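Local structure of HP1028 (Helicobacter pylori, 4INN) at residues Gly38-Gln43 against Trp152-Asp157; Ser50-Phe55 against Ser68-Ser73. The protein probably binds and carries a small molecule inside its lipocalin-type beta-barrel. The protein carries 1 engineered substitution. All coordinates share one frame; numbering follows the deposited sequence.

Interaction 1: Gly38-Gln43 against Trp152-Asp157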
ATOM      1  N   GLY A  38       9.027  -2.175   4.481  1.00 14.68           N
ATOM      2  CA  GLY A  38       9.798  -1.212   3.765  1.00 14.10           C
ATOM      3  C   GLY A  38       8.908  -0.140   3.159  1.00 13.43           C
ATOM      4  O   GLY A  38       7.706  -0.160   3.283  1.00 12.70           O
ATOM      5  N   ILE A  39       9.542   0.823   2.527  1.00 13.28           N
ATOM      6  CA  ILE A  39       8.867   1.874   1.852  1.00 13.26           C
ATOM      7  C   ILE A  39       9.078   1.700   0.326  1.00 13.16           C
ATOM      8  O   ILE A  39      10.176   1.320  -0.154  1.00 12.95           O
ATOM      9  CB  ILE A  39       9.355   3.190   2.403  1.00 13.52           C
ATOM     10  CG1 ILE A  39       8.840   3.320   3.829  1.00 14.15           C
ATOM     11  CG2 ILE A  39       8.804   4.327   1.582  1.00 14.50           C
ATOM     12  CD1 ILE A  39       9.374   4.500   4.624  1.00 14.58           C
ATOM     13  N   TYR A  40       8.005   1.912  -0.422  1.00 12.08           N
ATOM     14  CA  TYR A  40       8.038   1.716  -1.850  1.00 12.23           C
ATOM     15  C   TYR A  40       7.406   2.906  -2.513  1.00 12.43           C
ATOM     16  O   TYR A  40       6.706   3.698  -1.888  1.00 11.87           O
ATOM     17  CB  TYR A  40       7.266   0.447  -2.253  1.00 12.46           C
ATOM     18  CG  TYR A  40       7.787  -0.807  -1.639  1.00 11.74           C
ATOM     19  CD1 TYR A  40       8.633  -1.655  -2.339  1.00 11.70           C
ATOM     20  CD2 TYR A  40       7.480  -1.118  -0.339  1.00 11.68           C
ATOM     21  CE1 TYR A  40       9.151  -2.798  -1.728  1.00 11.58           C
ATOM     22  CE2 TYR A  40       7.988  -2.251   0.274  1.00 11.43           C
ATOM     23  CZ  TYR A  40       8.804  -3.091  -0.421  1.00 11.18           C
ATOM     24  OH  TYR A  40       9.263  -4.199   0.218  1.00 10.93           O
ATOM     25  N   GLN A  41       7.671   3.044  -3.788  1.00 13.28           N
ATOM     26  CA  GLN A  41       7.063   4.124  -4.564  1.00 14.40           C
ATOM     27  C   GLN A  41       6.175   3.478  -5.593  1.00 13.44           C
ATOM     28  O   GLN A  41       6.652   2.710  -6.415  1.00 12.84           O
ATOM     29  CB  GLN A  41       8.138   4.989  -5.250  1.00 15.64           C
ATOM     30  CG  GLN A  41       7.524   6.130  -6.058  1.00 16.68           C
ATOM     31  CD  GLN A  41       8.524   6.910  -6.899  1.00 18.35           C
ATOM     32  OE1 GLN A  41       9.729   6.891  -6.651  1.00 18.15           O
ATOM     33  NE2 GLN A  41       7.997   7.654  -7.884  1.00 19.58           N
ATOM     34  N   THR A  42       4.894   3.790  -5.550  1.00 13.69           N
ATOM     35  CA  THR A  42       3.939   3.179  -6.460  1.00 14.51           C
ATOM     36  C   THR A  42       4.065   3.734  -7.876  1.00 16.41           C
ATOM     37  O   THR A  42       4.806   4.686  -8.140  1.00 17.83           O
ATOM     38  CB  THR A  42       2.500   3.409  -5.998  1.00 14.30           C
ATOM     39  OG1 THR A  42       2.173   4.786  -6.195  1.00 14.05           O
ATOM     40  CG2 THR A  42       2.313   3.012  -4.525  1.00 13.83           C
ATOM     41  N   GLN A  43       3.333   3.125  -8.791  1.00 18.68           N
ATOM     42  CA  GLN A  43       3.420   3.441 -10.194  1.00 21.13           C
ATOM     43  C   GLN A  43       2.231   4.279 -10.523  1.00 21.71           C
ATOM     44  O   GLN A  43       1.115   3.919 -10.219  1.00 20.62           O
ATOM     45  CB  GLN A  43       3.387   2.151 -11.028  1.00 23.81           C
ATOM     46  CG  GLN A  43       3.834   2.338 -12.465  1.00 26.40           C
ATOM     47  CD  GLN A  43       3.764   1.064 -13.300  1.00 28.63           C
ATOM     48  OE1 GLN A  43       4.241   0.014 -12.916  1.00 29.47           O
ATOM     49  NE2 GLN A  43       3.180   1.174 -14.466  1.00 31.73           N
ATOM     50  N   TRP A 152       6.343  -1.478  -8.140  1.00 19.69           N
ATOM     51  CA  TRP A 152       6.547  -0.551  -7.032  1.00 19.00           C
ATOM     52  C   TRP A 152       8.015  -0.642  -6.606  1.00 19.85           C
ATOM     53  O   TRP A 152       8.448  -1.718  -6.188  1.00 18.65           O
ATOM     54  CB  TRP A 152       5.659  -0.974  -5.858  1.00 17.91           C
ATOM     55  CG  TRP A 152       4.209  -0.718  -6.073  1.00 17.05           C
ATOM     56  CD1 TRP A 152       3.590  -0.515  -7.252  1.00 17.07           C
ATOM     57  CD2 TRP A 152       3.196  -0.653  -5.074  1.00 16.81           C
ATOM     58  NE1 TRP A 152       2.259  -0.294  -7.067  1.00 17.00           N
ATOM     59  CE2 TRP A 152       1.981  -0.381  -5.735  1.00 16.80           C
ATOM     60  CE3 TRP A 152       3.201  -0.769  -3.678  1.00 17.28           C
ATOM     61  CZ2 TRP A 152       0.770  -0.229  -5.063  1.00 16.79           C
ATOM     62  CZ3 TRP A 152       1.995  -0.620  -2.996  1.00 17.50           C
ATOM     63  CH2 TRP A 152       0.789  -0.347  -3.695  1.00 17.35           C
ATOM     64  N   LYS A 153       8.770   0.453  -6.748  1.00 20.47           N
ATOM     65  CA  LYS A 153      10.185   0.437  -6.446  1.00 22.54           C
ATOM     66  C   LYS A 153      10.405   0.489  -4.955  1.00 20.98           C
ATOM     67  O   LYS A 153       9.810   1.307  -4.272  1.00 20.36           O
ATOM     68  CB  LYS A 153      10.924   1.646  -7.042  1.00 27.46           C
ATOM     69  CG  LYS A 153      11.512   1.446  -8.433  1.00 32.06           C
ATOM     70  CD  LYS A 153      10.767   2.275  -9.486  1.00 36.04           C
ATOM     71  CE  LYS A 153      11.241   3.731  -9.510  1.00 40.05           C
ATOM     72  NZ  LYS A 153      10.171   4.764  -9.264  1.00 42.08           N
ATOM     73  N   ARG A 154      11.314  -0.344  -4.462  1.00 19.83           N
ATOM     74  CA  ARG A 154      11.759  -0.238  -3.099  1.00 18.65           C
ATOM     75  C   ARG A 154      12.711   0.926  -2.919  1.00 17.97           C
ATOM     76  O   ARG A 154      13.613   1.113  -3.714  1.00 18.76           O
ATOM     77  CB  ARG A 154      12.453  -1.507  -2.653  1.00 18.97           C
ATOM     78  CG  ARG A 154      12.404  -1.590  -1.149  1.00 19.72           C
ATOM     79  CD  ARG A 154      13.350  -2.602  -0.629  1.00 20.87           C
ATOM     80  NE  ARG A 154      13.479  -2.454   0.810  1.00 21.07           N
ATOM     81  CZ  ARG A 154      12.708  -3.039   1.705  1.00 20.69           C
ATOM     82  NH1 ARG A 154      11.695  -3.814   1.333  1.00 21.89           N
ATOM     83  NH2 ARG A 154      12.945  -2.828   2.982  1.00 19.86           N
ATOM     84  N   LEU A 155      12.522   1.705  -1.864  1.00 17.68           N
ATOM     85  CA  LEU A 155      13.462   2.755  -1.521  1.00 18.13           C
ATOM     86  C   LEU A 155      14.489   2.260  -0.520  1.00 18.13           C
ATOM     87  O   LEU A 155      14.189   1.472   0.376  1.00 19.01           O
ATOM     88  CB  LEU A 155      12.734   3.924  -0.904  1.00 19.41           C
ATOM     89  CG  LEU A 155      12.222   4.985  -1.855  1.00 20.37           C
ATOM     90  CD1 LEU A 155      11.530   4.428  -3.055  1.00 19.53           C
ATOM     91  CD2 LEU A 155      11.316   5.908  -1.052  1.00 21.94           C
ATOM     92  N   SER A 156      15.712   2.704  -0.701  1.00 18.49           N
ATOM     93  CA  SER A 156      16.774   2.460   0.250  1.00 19.68           C
ATOM     94  C   SER A 156      16.608   3.448   1.417  1.00 21.12           C
ATOM     95  O   SER A 156      15.898   4.447   1.291  1.00 21.57           O
ATOM     96  CB  SER A 156      18.121   2.692  -0.434  1.00 18.41           C
ATOM     97  OG  SER A 156      18.253   4.073  -0.749  1.00 18.78           O
ATOM     98  N   ASP A 157      17.311   3.190   2.512  1.00 22.99           N
ATOM     99  CA  ASP A 157      17.308   4.078   3.673  1.00 25.38           C
ATOM    100  C   ASP A 157      17.868   5.445   3.347  1.00 25.70           C
ATOM    101  O   ASP A 157      17.506   6.434   3.984  1.00 27.62           O
ATOM    102  CB  ASP A 157      18.080   3.460   4.837  1.00 27.81           C
ATOM    103  CG  ASP A 157      17.472   2.124   5.300  1.00 31.91           C
ATOM    104  OD1 ASP A 157      16.595   1.566   4.601  1.00 34.12           O
ATOM    105  OD2 ASP A 157      17.872   1.613   6.362  1.00 36.11           O
TER
HETATM  106  O   HOH W   1      12.381   0.462   2.300  1.00  7.04           O
HETATM  107  O   HOH W   2       7.176   3.235  -9.386  1.00 27.98           O
HETATM  108  O   HOH W   3       0.527   1.609  -8.786  1.00 17.93           O
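Tyr40 lies beside Arg154, and Gln41 pairs with Lys153, where the first strand (38-41) meets the last (147-154): this antiparallel seam closes the lipocalin beta-barrel. Gln41 N donates to Lys153 O (2.8 Å), Lys153 N donates in return to Gln41 O, and farther along Leu155 N reaches Ile39 O almost in a straight line.

Tyr40 can be followed outward. Its CB sits 3.4 Å from Lys153 O and also packs on Trp152 CB. With CG anti to the carbonyl carbon (chi1 -59°), the ring leaves the sheet obliquely over the start of the Arg154 side chain: CD1 is 3.5 Å from Arg154 CA, and CE1 is 3.5 Å from Arg154 CG. The extended arginine chain crosses the ring at a slant and brings NH1 to 2.7 Å from Tyr40 OH, guanidinium and ring planes 86° apart. Tyrosine suits this place because its ring packs while its hydroxyl still meets polar atoms: OH is hydrogen-bonded to Leu36 O, as Arg154 NH2 is to Pro37 O.

At the other end, Trp152 supplies a broad apolar surface for a small methyl group. Thr42 CG2 makes a CH-pi contact over the face of its six-membered ring, 3.5 Å from the centroid.

Interaction 2: Ser50-Phe55 against Ser68-Ser73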
ATOM      1  N   SER A  50       1.527   8.452  -8.521  1.00 21.19           N
ATOM      2  CA  SER A  50       2.633   7.873  -7.780  1.00 20.34           C
ATOM      3  C   SER A  50       2.577   8.336  -6.315  1.00 19.12           C
ATOM      4  O   SER A  50       2.393   9.527  -6.029  1.00 18.73           O
ATOM      5  CB  SER A  50       3.959   8.299  -8.419  1.00 19.34           C
ATOM      6  OG  SER A  50       4.999   7.433  -8.002  1.00 19.85           O
ATOM      7  N   SER A  51       2.685   7.393  -5.391  1.00 18.22           N
ATOM      8  CA  SER A  51       2.707   7.733  -3.966  1.00 17.67           C
ATOM      9  C   SER A  51       3.702   6.869  -3.257  1.00 15.15           C
ATOM     10  O   SER A  51       4.153   5.865  -3.794  1.00 13.97           O
ATOM     11  CB  SER A  51       1.309   7.650  -3.328  1.00 19.58           C
ATOM     12  OG  SER A  51       0.866   6.311  -3.205  1.00 22.58           O
ATOM     13  N   PHE A  52       4.126   7.325  -2.084  1.00 14.07           N
ATOM     14  CA  PHE A  52       5.050   6.566  -1.255  1.00 12.95           C
ATOM     15  C   PHE A  52       4.177   5.871  -0.222  1.00 12.86           C
ATOM     16  O   PHE A  52       3.299   6.510   0.408  1.00 12.55           O
ATOM     17  CB  PHE A  52       6.078   7.459  -0.564  1.00 12.90           C
ATOM     18  CG  PHE A  52       6.995   8.232  -1.509  1.00 12.85           C
ATOM     19  CD1 PHE A  52       7.961   7.562  -2.293  1.00 12.72           C
ATOM     20  CD2 PHE A  52       6.950   9.637  -1.556  1.00 12.48           C
ATOM     21  CE1 PHE A  52       8.817   8.282  -3.121  1.00 12.85           C
ATOM     22  CE2 PHE A  52       7.818  10.360  -2.369  1.00 12.41           C
ATOM     23  CZ  PHE A  52       8.746   9.688  -3.153  1.00 12.74           C
ATOM     24  N   VAL A  53       4.404   4.567  -0.079  1.00 12.68           N
ATOM     25  CA  VAL A  53       3.679   3.737   0.858  1.00 13.33           C
ATOM     26  C   VAL A  53       4.592   2.868   1.687  1.00 13.29           C
ATOM     27  O   VAL A  53       5.624   2.465   1.201  1.00 13.18           O
ATOM     28  CB  VAL A  53       2.741   2.777   0.134  1.00 13.86           C
ATOM     29  CG1 VAL A  53       1.742   3.567  -0.699  1.00 13.93           C
ATOM     30  CG2 VAL A  53       3.525   1.806  -0.729  1.00 14.26           C
ATOM     31  N   GLU A  54       4.183   2.576   2.925  1.00 13.50           N
ATOM     32  CA  GLU A  54       4.913   1.673   3.803  1.00 14.05           C
ATOM     33  C   GLU A  54       4.201   0.368   4.095  1.00 13.08           C
ATOM     34  O   GLU A  54       3.082   0.378   4.566  1.00 12.97           O
ATOM     35  CB  GLU A  54       5.217   2.339   5.144  1.00 15.52           C
ATOM     36  CG  GLU A  54       5.960   1.416   6.115  1.00 16.53           C
ATOM     37  CD  GLU A  54       6.643   2.145   7.254  1.00 18.57           C
ATOM     38  OE1 GLU A  54       6.422   3.375   7.414  1.00 21.60           O
ATOM     39  OE2 GLU A  54       7.412   1.492   8.003  1.00 19.29           O
ATOM     40  N   PHE A  55       4.886  -0.747   3.868  1.00 12.71           N
ATOM     41  CA  PHE A  55       4.376  -2.071   4.240  1.00 12.65           C
ATOM     42  C   PHE A  55       4.899  -2.417   5.645  1.00 13.31           C
ATOM     43  O   PHE A  55       6.047  -2.104   5.958  1.00 13.10           O
ATOM     44  CB  PHE A  55       4.825  -3.150   3.240  1.00 11.81           C
ATOM     45  CG  PHE A  55       4.040  -3.191   1.965  1.00 11.19           C
ATOM     46  CD1 PHE A  55       3.116  -4.193   1.735  1.00 11.31           C
ATOM     47  CD2 PHE A  55       4.279  -2.283   0.955  1.00 11.09           C
ATOM     48  CE1 PHE A  55       2.403  -4.277   0.548  1.00 10.74           C
ATOM     49  CE2 PHE A  55       3.570  -2.341  -0.233  1.00 10.90           C
ATOM     50  CZ  PHE A  55       2.633  -3.351  -0.440  1.00 10.95           C
ATOM     51  N   SER A  68       2.800   9.835   1.586  1.00 19.76           N
ATOM     52  CA  SER A  68       2.506  11.051   0.817  1.00 22.65           C
ATOM     53  C   SER A  68       2.619  10.748  -0.670  1.00 25.66           C
ATOM     54  O   SER A  68       3.146   9.706  -1.072  1.00 28.06           O
ATOM     55  CB  SER A  68       3.460  12.195   1.173  1.00 21.97           C
ATOM     56  OG  SER A  68       4.825  11.800   0.991  1.00 23.46           O
ATOM     57  N   ASP A  69       2.129  11.671  -1.479  1.00 28.45           N
ATOM     58  CA  ASP A  69       2.291  11.608  -2.907  1.00 30.12           C
ATOM     59  C   ASP A  69       3.667  12.091  -3.240  1.00 29.57           C
ATOM     60  O   ASP A  69       4.247  12.903  -2.541  1.00 26.27           O
ATOM     61  CB  ASP A  69       1.258  12.491  -3.622  1.00 34.70           C
ATOM     62  CG  ASP A  69      -0.185  11.972  -3.465  1.00 39.93           C
ATOM     63  OD1 ASP A  69      -1.117  12.808  -3.569  1.00 46.96           O
ATOM     64  OD2 ASP A  69      -0.395  10.753  -3.226  1.00 40.60           O
ATOM     65  N   VAL A  70       4.173  11.592  -4.349  1.00 33.37           N
ATOM     66  CA  VAL A  70       5.504  11.920  -4.804  1.00 37.59           C
ATOM     67  C   VAL A  70       5.717  13.412  -4.962  1.00 40.92           C
ATOM     68  O   VAL A  70       6.795  13.917  -4.678  1.00 39.50           O
ATOM     69  CB  VAL A  70       5.778  11.233  -6.144  1.00 37.76           C
ATOM     70  CG1 VAL A  70       7.050  11.745  -6.771  1.00 38.69           C
ATOM     71  CG2 VAL A  70       5.881   9.739  -5.922  1.00 39.27           C
ATOM     72  N   ASP A  71       4.683  14.109  -5.419  1.00 46.49           N
ATOM     73  CA  ASP A  71       4.782  15.540  -5.703  1.00 50.61           C
ATOM     74  C   ASP A  71       4.575  16.418  -4.464  1.00 49.38           C
ATOM     75  O   ASP A  71       4.335  17.607  -4.596  1.00 50.53           O
ATOM     76  CB  ASP A  71       3.796  15.915  -6.824  1.00 52.66           C
ATOM     77  CG  ASP A  71       2.331  15.712  -6.429  1.00 58.58           C
ATOM     78  OD1 ASP A  71       1.971  15.914  -5.245  1.00 59.76           O
ATOM     79  OD2 ASP A  71       1.524  15.376  -7.323  1.00 64.88           O
ATOM     80  N   GLY A  72       4.648  15.826  -3.271  1.00 50.05           N
ATOM     81  CA  GLY A  72       4.545  16.563  -2.017  1.00 50.45           C
ATOM     82  C   GLY A  72       3.159  17.057  -1.613  1.00 52.88           C
ATOM     83  O   GLY A  72       3.004  17.639  -0.538  1.00 52.34           O
ATOM     84  N   SER A  73       2.140  16.822  -2.437  1.00 51.49           N
ATOM     85  CA  SER A  73       0.846  17.461  -2.211  1.00 48.96           C
ATOM     86  C   SER A  73       0.202  17.038  -0.891  1.00 50.82           C
ATOM     87  O   SER A  73       0.608  16.055  -0.260  1.00 50.98           O
ATOM     88  CB  SER A  73      -0.105  17.249  -3.387  1.00 48.12           C
ATOM     89  OG  SER A  73      -0.243  15.888  -3.719  1.00 51.14           O
TER
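Val70 sets its CG2 methyl over one face of the Phe52 ring, 4.2 Å from the centroid and displaced toward the rim, in a CH-pi contact; the two side chains cross at about a right angle. With CG1 anti to the backbone N (chi1 170°), CG2 falls beside that N and is turned to the other strand, where it also meets Ser50 CB at 3.5 Å. Ser68 OG lies in the plane of the phenyl ring, at its edge, 4.0 Å from Phe52 CD2.

Two backbone bonds hold these groups in place at the open end of the hairpin formed by strands 51-58 and 61-69. Phe52 N donates to Ser68 O (2.8 Å). Val70 N donates to Ser50 O (3.2 Å), straight at the hydrogen but 40° out of the carbonyl plane. Between them Ser51 and Asp69 form a non-hydrogen-bonded pair, with Asp69 OD2 3.5 Å from Ser51 CB.

Beyond Asp69 the strand gives way to a type I turn, in which Gly72 N bonds to Asp69 O and glycine suits the positive phi at its end. Asp71 then makes an Asx turn: its OD1 accepts from both Ser73 N and Ser73 OG (2.7 Å), while its OD2 forms a salt bridge with Lys49. Asp69 OD2 forms a salt bridge with Lys92. Ser50 OG turns to strand 38-41 and its end, hydrogen-bonding Thr42 O and Gln41 NE2. Leu155, Leu163 and Leu165 pack on Phe52.

The chemistry thus contrasts the apolar surroundings of Phe52, under Leu163 and Leu165, with the charged Asp69 and, beyond the strand, Asp71. Lys92 and Lys49 would probably favour the ionised forms of these two carboxylates.

How the interactions relate
Strand 38-41 lies between strands 51-58 and 147-154 in the barrel, and so carries interaction 1 on one edge and borders interaction 2 on the other. Their centres are 10 Å apart. Thr42 OG1 probably hydrogen-bonds Ser51 N, and Trp152 CZ3 packs on Phe55 CE2 at 3.6 Å. Both contacts are partly buried. Interaction 1 closes the barrel between strands far apart in sequence, with larger buried area and large aromatic side chains. Interaction 2, nested within that closure, joins neighbouring hairpin strands and ends in a solvent-exposed turn; here one phenyl ring packs and carboxylates line the turn. Leu155 of interaction 1 touches Phe52 of interaction 2, linking their apolar parts.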